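Local coordinates for transthyretin-like protein (Klebsiella pneumoniae subsp. pneumoniae, PDB 3QVA) that probably catalyses the hydrolysis of 5-hydroxyisourate to 2-oxo-4-hydroxy-4-carboxy-5-ureidoimidazoline in purine breakdown, acting as a homotetramer, at residues A[15-20]-A[102-107]; A[27-32]-A[41-46]; A[64-69]-A[82-87]. All coordinates share one frame; numbering follows the deposited sequence.

The three contacts lie in the two facing sheets of a transthyretin-type beta sandwich. Contact 1 joins strands 12-18 and 99-106 in one sheet. Contacts 2 and 3 belong to the other sheet, whose strand order is 37-43, 29-34, 62-67, 82-90. Along the chain, contact 1 opens first and closes last; contact 2 closes before contact 3 opens. Their centres are about 13 Å apart for contacts 1 and 2, and about 11 Å for each other pair. I16 of contact 1 packs on V28, V30 and T44 of contact 2, while F103 packs on A67, A85 and I87 of contact 3, so both join the two sheets. Contacts 1 and 3 reach other subunits of the tetramer.

Contact 1 (A[15-20]-A[102-107]); sequences HILDIS and PFLIAP
F103 N donates to H15 O at 2.9 Å, the first of four backbone bonds joining 15-20 to 102-107. L17 N to F103 O and I105 N to L17 O continue a parallel ladder. The last is I19 N to I105 O at 2.8 Å, just past the end of strand 15-18.

Apolar side chains meet on both faces. On one, I16 and F103 lie side by side, with I16 CG1 3.9 Å from F103 CD2. I16 CG2 also meets I105 CD1 at 3.8 Å. On the other face, L17 CD1 touches L104 CD2 at 3.8 Å, and the side chain of I19 crosses that of L104 at about a right angle. This face meets Y113 of a neighbouring subunit.

Polar side chains close the end. D18 CG is anti to the backbone N (chi1 -179°), and OD1 accepts from S20 N at 3.0 Å. S20 OG lies a doubtfully short 2.5 Å from D18 OD1. Both donors come from the same face of the carboxylate. D18 OD2 forms a salt bridge with R78, which is also hydrogen-bonded to S20 OG. The S20 N bond makes an Asx turn just after strand 15-18, in one sheet of the transthyretin-type beta sandwich.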
ATOM      1  N   HIS A  15      -3.153   5.853  13.384  1.00 15.14           N
ATOM      2  CA  HIS A  15      -4.392   5.156  13.149  1.00 15.11           C
ATOM      3  C   HIS A  15      -3.959   3.845  12.515  1.00 14.64           C
ATOM      4  O   HIS A  15      -3.163   3.848  11.581  1.00 14.35           O
ATOM      5  CB  HIS A  15      -5.255   5.988  12.191  1.00 15.63           C
ATOM      6  CG  HIS A  15      -6.582   5.377  11.859  1.00 18.30           C
ATOM      7  ND1 HIS A  15      -7.250   5.661  10.687  1.00 20.68           N
ATOM      8  CD2 HIS A  15      -7.373   4.519  12.545  1.00 19.87           C
ATOM      9  CE1 HIS A  15      -8.393   4.999  10.663  1.00 20.69           C
ATOM     10  NE2 HIS A  15      -8.495   4.303  11.781  1.00 20.61           N
ATOM     11  N   ILE A  16      -4.433   2.725  13.050  1.00 13.57           N
ATOM     12  CA  ILE A  16      -4.060   1.427  12.512  1.00 13.58           C
ATOM     13  C   ILE A  16      -5.300   0.706  12.012  1.00 13.92           C
ATOM     14  O   ILE A  16      -6.260   0.509  12.751  1.00 13.68           O
ATOM     15  CB  ILE A  16      -3.279   0.555  13.539  1.00 13.70           C
ATOM     16  CG1 ILE A  16      -2.074   1.330  14.087  1.00 13.37           C
ATOM     17  CG2 ILE A  16      -2.844  -0.758  12.893  1.00 13.71           C
ATOM     18  CD1 ILE A  16      -1.073   0.485  14.888  1.00 14.31           C
ATOM     19  N   LEU A  17      -5.276   0.347  10.736  1.00 14.18           N
ATOM     20  CA  LEU A  17      -6.364  -0.395  10.127  1.00 14.60           C
ATOM     21  C   LEU A  17      -5.878  -1.769   9.702  1.00 14.16           C
ATOM     22  O   LEU A  17      -4.822  -1.894   9.086  1.00 13.52           O
ATOM     23  CB  LEU A  17      -6.876   0.366   8.907  1.00 15.17           C
ATOM     24  CG  LEU A  17      -7.618   1.661   9.235  1.00 17.51           C
ATOM     25  CD1 LEU A  17      -7.419   2.656   8.129  1.00 20.38           C
ATOM     26  CD2 LEU A  17      -9.104   1.393   9.494  1.00 18.69           C
ATOM     27  N   ASP A  18      -6.648  -2.799  10.027  1.00 13.74           N
ATOM     28  CA  ASP A  18      -6.357  -4.140   9.543  1.00 14.27           C
ATOM     29  C   ASP A  18      -7.068  -4.310   8.208  1.00 14.42           C
ATOM     30  O   ASP A  18      -8.282  -4.546   8.159  1.00 14.51           O
ATOM     31  CB  ASP A  18      -6.805  -5.211  10.548  1.00 14.62           C
ATOM     32  CG  ASP A  18      -6.498  -6.636  10.077  1.00 15.76           C
ATOM     33  OD1 ASP A  18      -5.918  -6.826   8.984  1.00 16.29           O
ATOM     34  OD2 ASP A  18      -6.839  -7.593  10.811  1.00 19.19           O
ATOM     35  N   ILE A  19      -6.309  -4.185   7.120  1.00 14.39           N
ATOM     36  CA  ILE A  19      -6.914  -4.235   5.795  1.00 15.02           C
ATOM     37  C   ILE A  19      -7.263  -5.662   5.369  1.00 15.34           C
ATOM     38  O   ILE A  19      -7.939  -5.855   4.367  1.00 15.00           O
ATOM     39  CB  ILE A  19      -6.072  -3.501   4.721  1.00 15.02           C
ATOM     40  CG1 ILE A  19      -4.814  -4.304   4.366  1.00 15.62           C
ATOM     41  CG2 ILE A  19      -5.749  -2.067   5.186  1.00 15.77           C
ATOM     42  CD1 ILE A  19      -4.069  -3.769   3.129  1.00 16.62           C
ATOM     43  N   SER A  20      -6.824  -6.654   6.143  1.00 16.21           N
ATOM     44  CA  SER A  20      -7.216  -8.036   5.885  1.00 17.47           C
ATOM     45  C   SER A  20      -8.703  -8.238   6.209  1.00 18.41           C
ATOM     46  O   SER A  20      -9.361  -9.101   5.627  1.00 18.52           O
ATOM     47  CB  SER A  20      -6.327  -9.020   6.655  1.00 17.71           C
ATOM     48  OG  SER A  20      -6.639  -9.029   8.033  1.00 19.16           O
ATOM     49  N   PRO A 102      -0.321   6.796   9.729  1.00 15.60           N
ATOM     50  CA  PRO A 102      -1.070   5.556   9.890  1.00 14.92           C
ATOM     51  C   PRO A 102      -0.277   4.305   9.535  1.00 14.09           C
ATOM     52  O   PRO A 102       0.746   4.389   8.845  1.00 14.17           O
ATOM     53  CB  PRO A 102      -2.252   5.719   8.916  1.00 15.14           C
ATOM     54  CG  PRO A 102      -2.303   7.198   8.615  1.00 15.94           C
ATOM     55  CD  PRO A 102      -0.882   7.629   8.652  1.00 15.56           C
ATOM     56  N   PHE A 103      -0.761   3.169  10.032  1.00 13.14           N
ATOM     57  CA  PHE A 103      -0.280   1.841   9.663  1.00 12.84           C
ATOM     58  C   PHE A 103      -1.446   1.101   9.016  1.00 12.56           C
ATOM     59  O   PHE A 103      -2.480   0.904   9.656  1.00 13.38           O
ATOM     60  CB  PHE A 103       0.112   1.038  10.911  1.00 12.53           C
ATOM     61  CG  PHE A 103       1.335   1.543  11.638  1.00 12.40           C
ATOM     62  CD1 PHE A 103       2.575   0.939  11.435  1.00 12.33           C
ATOM     63  CD2 PHE A 103       1.238   2.580  12.564  1.00 12.29           C
ATOM     64  CE1 PHE A 103       3.712   1.376  12.118  1.00 13.15           C
ATOM     65  CE2 PHE A 103       2.371   3.034  13.253  1.00 12.33           C
ATOM     66  CZ  PHE A 103       3.613   2.426  13.030  1.00 12.82           C
ATOM     67  N   LEU A 104      -1.285   0.681   7.769  1.00 12.00           N
ATOM     68  CA  LEU A 104      -2.275  -0.186   7.131  1.00 11.71           C
ATOM     69  C   LEU A 104      -1.691  -1.581   7.162  1.00 11.33           C
ATOM     70  O   LEU A 104      -0.705  -1.848   6.482  1.00 11.75           O
ATOM     71  CB  LEU A 104      -2.549   0.255   5.689  1.00 12.02           C
ATOM     72  CG  LEU A 104      -2.910   1.719   5.444  1.00 13.40           C
ATOM     73  CD1 LEU A 104      -3.281   1.927   3.980  1.00 15.84           C
ATOM     74  CD2 LEU A 104      -4.037   2.173   6.354  1.00 14.38           C
ATOM     75  N   ILE A 105      -2.288  -2.474   7.951  1.00 10.76           N
ATOM     76  CA  ILE A 105      -1.638  -3.751   8.249  1.00 11.01           C
ATOM     77  C   ILE A 105      -2.429  -4.975   7.796  1.00 11.16           C
ATOM     78  O   ILE A 105      -3.657  -4.926   7.657  1.00 11.60           O
ATOM     79  CB  ILE A 105      -1.264  -3.872   9.760  1.00 10.68           C
ATOM     80  CG1 ILE A 105      -2.512  -4.097  10.634  1.00 11.37           C
ATOM     81  CG2 ILE A 105      -0.499  -2.627  10.210  1.00 11.38           C
ATOM     82  CD1 ILE A 105      -2.198  -4.400  12.110  1.00 12.08           C
ATOM     83  N   ALA A 106      -1.697  -6.060   7.572  1.00 10.98           N
ATOM     84  CA  ALA A 106      -2.253  -7.362   7.217  1.00 11.05           C
ATOM     85  C   ALA A 106      -1.198  -8.411   7.536  1.00 11.25           C
ATOM     86  O   ALA A 106      -0.005  -8.083   7.621  1.00 11.04           O
ATOM     87  CB  ALA A 106      -2.621  -7.400   5.721  1.00 11.48           C
ATOM     88  N   PRO A 107      -1.611  -9.684   7.720  1.00 11.09           N
ATOM     89  CA  PRO A 107      -0.575 -10.679   7.987  1.00 11.37           C
ATOM     90  C   PRO A 107       0.501 -10.752   6.897  1.00 11.39           C
ATOM     91  O   PRO A 107       1.657 -11.051   7.199  1.00 11.89           O
ATOM     92  CB  PRO A 107      -1.370 -11.984   8.092  1.00 11.02           C
ATOM     93  CG  PRO A 107      -2.673 -11.533   8.678  1.00 11.59           C
ATOM     94  CD  PRO A 107      -2.961 -10.228   7.962  1.00 10.81           C
TER

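Contact 2 (A[27-32]-A[41-46])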
ATOM      1  N   GLY A  27      -6.247  -2.393  20.223  1.00 15.86           N
ATOM      2  CA  GLY A  27      -5.367  -3.059  21.184  1.00 15.54           C
ATOM      3  C   GLY A  27      -3.955  -3.336  20.688  1.00 14.99           C
ATOM      4  O   GLY A  27      -3.274  -4.213  21.212  1.00 15.12           O
ATOM      5  N   VAL A  28      -3.520  -2.598  19.671  1.00 14.52           N
ATOM      6  CA  VAL A  28      -2.140  -2.696  19.184  1.00 14.31           C
ATOM      7  C   VAL A  28      -1.284  -1.762  20.018  1.00 14.45           C
ATOM      8  O   VAL A  28      -1.610  -0.575  20.159  1.00 14.71           O
ATOM      9  CB  VAL A  28      -2.005  -2.281  17.694  1.00 13.93           C
ATOM     10  CG1 VAL A  28      -0.578  -2.521  17.197  1.00 14.09           C
ATOM     11  CG2 VAL A  28      -3.001  -3.034  16.828  1.00 13.84           C
ATOM     12  N   THR A  29      -0.199  -2.292  20.576  1.00 14.69           N
ATOM     13  CA  THR A  29       0.762  -1.471  21.302  1.00 15.51           C
ATOM     14  C   THR A  29       1.664  -0.751  20.313  1.00 15.17           C
ATOM     15  O   THR A  29       2.166  -1.364  19.373  1.00 14.68           O
ATOM     16  CB  THR A  29       1.606  -2.318  22.290  1.00 15.78           C
ATOM     17  OG1 THR A  29       0.754  -2.765  23.353  1.00 17.62           O
ATOM     18  CG2 THR A  29       2.734  -1.492  22.890  1.00 18.09           C
ATOM     19  N   VAL A  30       1.839   0.552  20.524  1.00 14.86           N
ATOM     20  CA  VAL A  30       2.683   1.392  19.675  1.00 14.79           C
ATOM     21  C   VAL A  30       3.602   2.255  20.539  1.00 15.32           C
ATOM     22  O   VAL A  30       3.132   3.008  21.402  1.00 15.33           O
ATOM     23  CB  VAL A  30       1.850   2.322  18.748  1.00 14.53           C
ATOM     24  CG1 VAL A  30       2.757   3.020  17.740  1.00 14.43           C
ATOM     25  CG2 VAL A  30       0.748   1.549  18.028  1.00 14.01           C
ATOM     26  N   SER A  31       4.908   2.156  20.293  1.00 15.87           N
ATOM     27  CA  SER A  31       5.888   2.930  21.047  1.00 16.53           C
ATOM     28  C   SER A  31       6.546   4.021  20.213  1.00 16.97           C
ATOM     29  O   SER A  31       6.721   3.878  19.001  1.00 16.47           O
ATOM     30  CB  SER A  31       6.956   2.015  21.657  1.00 16.53           C
ATOM     31  OG  SER A  31       7.760   1.416  20.653  1.00 18.08           O
ATOM     32  N   LEU A  32       6.903   5.116  20.878  1.00 17.43           N
ATOM     33  CA  LEU A  32       7.651   6.192  20.248  1.00 18.52           C
ATOM     34  C   LEU A  32       9.008   6.298  20.923  1.00 19.19           C
ATOM     35  O   LEU A  32       9.094   6.323  22.151  1.00 18.85           O
ATOM     36  CB  LEU A  32       6.913   7.530  20.369  1.00 18.37           C
ATOM     37  CG  LEU A  32       7.646   8.764  19.827  1.00 18.79           C
ATOM     38  CD1 LEU A  32       7.823   8.678  18.314  1.00 19.42           C
ATOM     39  CD2 LEU A  32       6.907  10.046  20.212  1.00 18.68           C
ATOM     40  N   ASN A  41       4.683   4.758  25.225  1.00 17.87           N
ATOM     41  CA  ASN A  41       4.206   3.431  24.873  1.00 17.67           C
ATOM     42  C   ASN A  41       2.710   3.432  25.119  1.00 17.34           C
ATOM     43  O   ASN A  41       2.265   3.604  26.259  1.00 16.94           O
ATOM     44  CB  ASN A  41       4.913   2.353  25.706  1.00 17.90           C
ATOM     45  CG  ASN A  41       4.613   0.944  25.220  1.00 19.13           C
ATOM     46  OD1 ASN A  41       4.850   0.610  24.056  1.00 21.19           O
ATOM     47  ND2 ASN A  41       4.084   0.110  26.110  1.00 18.96           N
ATOM     48  N   LEU A  42       1.937   3.282  24.042  1.00 16.61           N
ATOM     49  CA  LEU A  42       0.487   3.437  24.107  1.00 16.47           C
ATOM     50  C   LEU A  42      -0.229   2.329  23.338  1.00 16.39           C
ATOM     51  O   LEU A  42       0.423   1.468  22.741  1.00 16.43           O
ATOM     52  CB  LEU A  42       0.070   4.841  23.627  1.00 16.03           C
ATOM     53  CG  LEU A  42       0.649   6.016  24.435  1.00 15.80           C
ATOM     54  CD1 LEU A  42       0.425   7.352  23.752  1.00 16.27           C
ATOM     55  CD2 LEU A  42       0.062   6.030  25.845  1.00 15.76           C
ATOM     56  N   VAL A  43      -1.562   2.325  23.390  1.00 16.47           N
ATOM     57  CA  VAL A  43      -2.358   1.267  22.762  1.00 16.77           C
ATOM     58  C   VAL A  43      -3.499   1.879  21.955  1.00 16.89           C
ATOM     59  O   VAL A  43      -4.145   2.829  22.403  1.00 16.73           O
ATOM     60  CB  VAL A  43      -2.917   0.258  23.804  1.00 17.15           C
ATOM     61  CG1 VAL A  43      -3.540  -0.940  23.120  1.00 17.50           C
ATOM     62  CG2 VAL A  43      -1.827  -0.221  24.711  1.00 17.87           C
ATOM     63  N   THR A  44      -3.743   1.341  20.759  1.00 16.71           N
ATOM     64  CA  THR A  44      -4.823   1.843  19.921  1.00 17.00           C
ATOM     65  C   THR A  44      -6.170   1.566  20.569  1.00 17.72           C
ATOM     66  O   THR A  44      -6.379   0.504  21.162  1.00 18.16           O
ATOM     67  CB  THR A  44      -4.821   1.214  18.522  1.00 16.54           C
ATOM     68  OG1 THR A  44      -4.897  -0.217  18.635  1.00 15.84           O
ATOM     69  CG2 THR A  44      -3.560   1.620  17.753  1.00 15.06           C
ATOM     70  N   ASN A  45      -7.075   2.531  20.448  1.00 18.56           N
ATOM     71  CA  ASN A  45      -8.441   2.377  20.954  1.00 19.37           C
ATOM     72  C   ASN A  45      -9.353   1.600  19.991  1.00 19.80           C
ATOM     73  O   ASN A  45      -8.883   1.032  19.006  1.00 19.80           O
ATOM     74  CB  ASN A  45      -9.029   3.746  21.321  1.00 19.47           C
ATOM     75  CG  ASN A  45      -9.158   4.679  20.128  1.00 19.49           C
ATOM     76  OD1 ASN A  45      -9.225   4.241  18.979  1.00 19.58           O
ATOM     77  ND2 ASN A  45      -9.199   5.978  20.398  1.00 20.40           N
ATOM     78  N   ALA A  46     -10.656   1.578  20.281  1.00 20.09           N
ATOM     79  CA  ALA A  46     -11.636   0.871  19.455  1.00 20.36           C
ATOM     80  C   ALA A  46     -11.701   1.361  18.000  1.00 20.08           C
ATOM     81  O   ALA A  46     -12.118   0.617  17.112  1.00 20.87           O
ATOM     82  CB  ALA A  46     -13.021   0.935  20.108  1.00 20.62           C
TER
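T44 OG1 accepts a hydrogen bond from V28 N at 2.9 Å, with an N-H...O angle of 158°, and is also hydrogen-bonded to A25 O. The hydroxyl sits between its own backbone N and carbonyl carbon (chi1 57°), facing 27-32. V28 CB lies 3.7 Å from the same oxygen, and T44 CG2 rests near V28 O. The T44 backbone is held as well. T44 N donates to V28 O at 2.9 Å, while G27 N donates to T44 O.

V30 and L42 form the hydrogen-bonded pair of the ladder. V30 N reaches L42 O at 2.8 Å, and L42 N returns to V30 O. T29-V43 and S31-N41 are the non-hydrogen-bonded pairs on either side of it.

The face bearing T29, S31, N41 and V43 is packed by side chains. N41 OD1 approaches T29 CG2 at 3.2 Å and S31 CB at 3.5 Å, while N41 ND2 is hydrogen-bonded to the backbone O of residue N2, part of the N-terminal tag remnant. V43 CG1 presses on G27 CA at 3.4 Å. The positive phi of G27 (88°) suits a residue without a side chain. V30, on the other face, and T44 both pack on I16 and I50.

The arrangement is an antiparallel beta hairpin of strands 29-34 and 37-43, at one margin of the four-stranded sheet within the chain.

Contact 3 (A[64-69]-A[82-87])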
ATOM      1  N   CYS A  64      11.171   7.242  15.925  1.00 21.81           N
ATOM      2  CA  CYS A  64      10.836   5.900  15.519  1.00 21.04           C
ATOM      3  C   CYS A  64       9.513   5.531  16.177  1.00 19.53           C
ATOM      4  O   CYS A  64       9.416   5.527  17.407  1.00 18.66           O
ATOM      5  CB  CYS A  64      11.947   4.957  15.968  1.00 21.52           C
ATOM      6  SG  CYS A  64      11.698   3.261  15.524  1.00 25.89           S
ATOM      7  N   LEU A  65       8.492   5.261  15.360  1.00 17.71           N
ATOM      8  CA  LEU A  65       7.214   4.737  15.850  1.00 16.68           C
ATOM      9  C   LEU A  65       7.152   3.258  15.553  1.00 15.83           C
ATOM     10  O   LEU A  65       7.307   2.865  14.407  1.00 15.23           O
ATOM     11  CB  LEU A  65       6.031   5.398  15.142  1.00 16.86           C
ATOM     12  CG  LEU A  65       5.148   6.488  15.734  1.00 18.26           C
ATOM     13  CD1 LEU A  65       3.930   6.634  14.820  1.00 17.57           C
ATOM     14  CD2 LEU A  65       4.703   6.198  17.166  1.00 16.74           C
ATOM     15  N   THR A  66       6.911   2.437  16.570  1.00 14.63           N
ATOM     16  CA  THR A  66       6.906   0.996  16.373  1.00 14.13           C
ATOM     17  C   THR A  66       5.596   0.372  16.821  1.00 13.57           C
ATOM     18  O   THR A  66       5.249   0.427  18.005  1.00 13.62           O
ATOM     19  CB  THR A  66       8.075   0.327  17.125  1.00 13.99           C
ATOM     20  OG1 THR A  66       9.311   0.930  16.712  1.00 14.60           O
ATOM     21  CG2 THR A  66       8.115  -1.179  16.839  1.00 14.88           C
ATOM     22  N   ALA A  67       4.886  -0.236  15.874  1.00 12.67           N
ATOM     23  CA  ALA A  67       3.630  -0.920  16.176  1.00 12.11           C
ATOM     24  C   ALA A  67       3.894  -2.406  16.331  1.00 11.83           C
ATOM     25  O   ALA A  67       4.526  -3.026  15.479  1.00 11.44           O
ATOM     26  CB  ALA A  67       2.593  -0.664  15.080  1.00 11.98           C
ATOM     27  N   GLU A  68       3.423  -2.980  17.435  1.00 11.96           N
ATOM     28  CA  GLU A  68       3.678  -4.380  17.713  1.00 12.23           C
ATOM     29  C   GLU A  68       2.637  -5.241  17.003  1.00 12.11           C
ATOM     30  O   GLU A  68       1.758  -5.842  17.619  1.00 12.40           O
ATOM     31  CB  GLU A  68       3.703  -4.620  19.226  1.00 12.60           C
ATOM     32  CG  GLU A  68       4.872  -3.903  19.908  1.00 14.60           C
ATOM     33  CD  GLU A  68       6.217  -4.496  19.527  1.00 17.64           C
ATOM     34  OE1 GLU A  68       6.295  -5.730  19.386  1.00 19.60           O
ATOM     35  OE2 GLU A  68       7.197  -3.730  19.369  1.00 19.58           O
ATOM     36  N   THR A  69       2.751  -5.289  15.683  1.00 11.90           N
ATOM     37  CA  THR A  69       1.739  -5.915  14.844  1.00 12.15           C
ATOM     38  C   THR A  69       1.766  -7.442  14.917  1.00 12.34           C
ATOM     39  O   THR A  69       0.707  -8.090  14.943  1.00 12.36           O
ATOM     40  CB  THR A  69       1.883  -5.457  13.383  1.00 11.95           C
ATOM     41  OG1 THR A  69       3.215  -5.725  12.932  1.00 12.60           O
ATOM     42  CG2 THR A  69       1.613  -3.955  13.276  1.00 12.71           C
ATOM     43  N   PHE A  82       5.911 -10.922   9.434  1.00 14.09           N
ATOM     44  CA  PHE A  82       6.330  -9.614   9.942  1.00 13.60           C
ATOM     45  C   PHE A  82       6.167  -9.561  11.448  1.00 13.48           C
ATOM     46  O   PHE A  82       5.068  -9.770  11.970  1.00 13.71           O
ATOM     47  CB  PHE A  82       5.561  -8.483   9.254  1.00 13.36           C
ATOM     48  CG  PHE A  82       5.723  -8.484   7.766  1.00 13.06           C
ATOM     49  CD1 PHE A  82       4.715  -8.974   6.947  1.00 12.02           C
ATOM     50  CD2 PHE A  82       6.903  -8.032   7.180  1.00 13.32           C
ATOM     51  CE1 PHE A  82       4.866  -9.003   5.575  1.00 12.20           C
ATOM     52  CE2 PHE A  82       7.064  -8.056   5.788  1.00 12.64           C
ATOM     53  CZ  PHE A  82       6.041  -8.534   4.988  1.00 12.24           C
ATOM     54  N   THR A  83       7.268  -9.302  12.147  1.00 13.04           N
ATOM     55  CA  THR A  83       7.263  -9.353  13.615  1.00 13.58           C
ATOM     56  C   THR A  83       6.756  -8.067  14.275  1.00 13.32           C
ATOM     57  O   THR A  83       6.191  -8.108  15.368  1.00 13.43           O
ATOM     58  CB  THR A  83       8.654  -9.693  14.172  1.00 13.51           C
ATOM     59  OG1 THR A  83       9.599  -8.720  13.718  1.00 14.95           O
ATOM     60  CG2 THR A  83       9.091 -11.070  13.702  1.00 14.20           C
ATOM     61  N   ARG A  84       6.989  -6.935  13.612  1.00 13.10           N
ATOM     62  CA  ARG A  84       6.517  -5.631  14.068  0.50 12.95           C
ATOM     63  C   ARG A  84       6.610  -4.678  12.888  1.00 12.84           C
ATOM     64  O   ARG A  84       7.125  -5.053  11.830  1.00 12.68           O
ATOM     65  CB  ARG A  84       7.329  -5.110  15.268  0.50 13.09           C
ATOM     66  CG  ARG A  84       8.843  -5.215  15.135  0.50 13.85           C
ATOM     67  CD  ARG A  84       9.534  -4.879  16.453  0.50 15.02           C
ATOM     68  NE  ARG A  84       8.929  -5.600  17.571  0.50 16.00           N
ATOM     69  CZ  ARG A  84       9.128  -6.890  17.825  0.50 16.92           C
ATOM     70  NH1 ARG A  84       8.526  -7.463  18.861  0.50 16.86           N
ATOM     71  NH2 ARG A  84       9.922  -7.610  17.041  0.50 18.32           N
ATOM     72  N   ALA A  85       6.098  -3.467  13.066  1.00 12.80           N
ATOM     73  CA  ALA A  85       6.113  -2.462  12.024  1.00 12.40           C
ATOM     74  C   ALA A  85       6.756  -1.203  12.582  1.00 12.44           C
ATOM     75  O   ALA A  85       6.183  -0.530  13.437  1.00 12.31           O
ATOM     76  CB  ALA A  85       4.686  -2.186  11.536  1.00 12.55           C
ATOM     77  N   GLN A  86       7.964  -0.915  12.109  1.00 12.55           N
ATOM     78  CA  GLN A  86       8.715   0.244  12.560  1.00 13.42           C
ATOM     79  C   GLN A  86       8.738   1.315  11.474  1.00 13.44           C
ATOM     80  O   GLN A  86       9.103   1.034  10.325  1.00 13.81           O
ATOM     81  CB  GLN A  86      10.142  -0.166  12.944  1.00 13.71           C
ATOM     82  CG  GLN A  86      11.003   0.997  13.399  1.00 15.59           C
ATOM     83  CD  GLN A  86      12.428   0.588  13.744  1.00 18.07           C
ATOM     84  OE1 GLN A  86      13.383   1.040  13.105  1.00 20.72           O
ATOM     85  NE2 GLN A  86      12.580  -0.266  14.752  1.00 16.66           N
ATOM     86  N   ILE A  87       8.343   2.534  11.847  1.00 13.08           N
ATOM     87  CA  ILE A  87       8.459   3.700  10.976  1.00 13.79           C
ATOM     88  C   ILE A  87       9.564   4.614  11.501  1.00 13.96           C
ATOM     89  O   ILE A  87       9.605   4.942  12.697  1.00 13.43           O
ATOM     90  CB  ILE A  87       7.150   4.511  10.922  1.00 13.94           C
ATOM     91  CG1 ILE A  87       5.991   3.660  10.402  1.00 15.55           C
ATOM     92  CG2 ILE A  87       7.332   5.754  10.035  1.00 15.56           C
ATOM     93  CD1 ILE A  87       4.645   4.368  10.578  1.00 15.61           C
TER
HETATM   94  O   HOH W   1       4.871  -7.414  17.646  1.00 13.95           O
HETATM   95  O   HOH W   2       2.666  -8.433  11.671  1.00 15.55           O
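T83 leads into R84, whose CA lies 3.5 Å from T69 OG1. A water bound to T69 OG1 donates to F82 O at 2.8 Å. A second water donates to both T83 O and E68 OE1. These waters link the segments where their direct backbone ladder stops.

In the conformer described, one of two, R84 forms a salt bridge with E68. The bend at chi3 (49°) turns NE toward the E68 carboxylate, and the two side chains lie side by side. This grip is side-on: R84 NE gives E68 OE2 a nearly straight bond of 3.1 Å (171°) in the guanidinium plane. R84 NH1 meets the syn lone pair of E68 OE1 at 2.9 Å. The two planes are turned 44° apart.

A85 pairs with A67 through two backbone bonds: A67 N to A85 O at 2.8 Å, and A85 N to A67 O. A85 CB also meets T69 CG2 at 3.9 Å. Q86 takes the non-hydrogen-bonded position opposite T66, with its CG 3.7 Å from T66 OG1. I87 pairs with L65. I87 N donates almost straight to L65 O at 2.8 Å, and L65 N returns to I87 O.

Strand 62-67 lies between strands 29-34 and 82-90, with helix 69-75 following it. F103 of strand 99-106 packs on A67, A85 and I87. Beyond strand 82-90, an antiparallel ladder carries the sheet on into a neighbouring subunit.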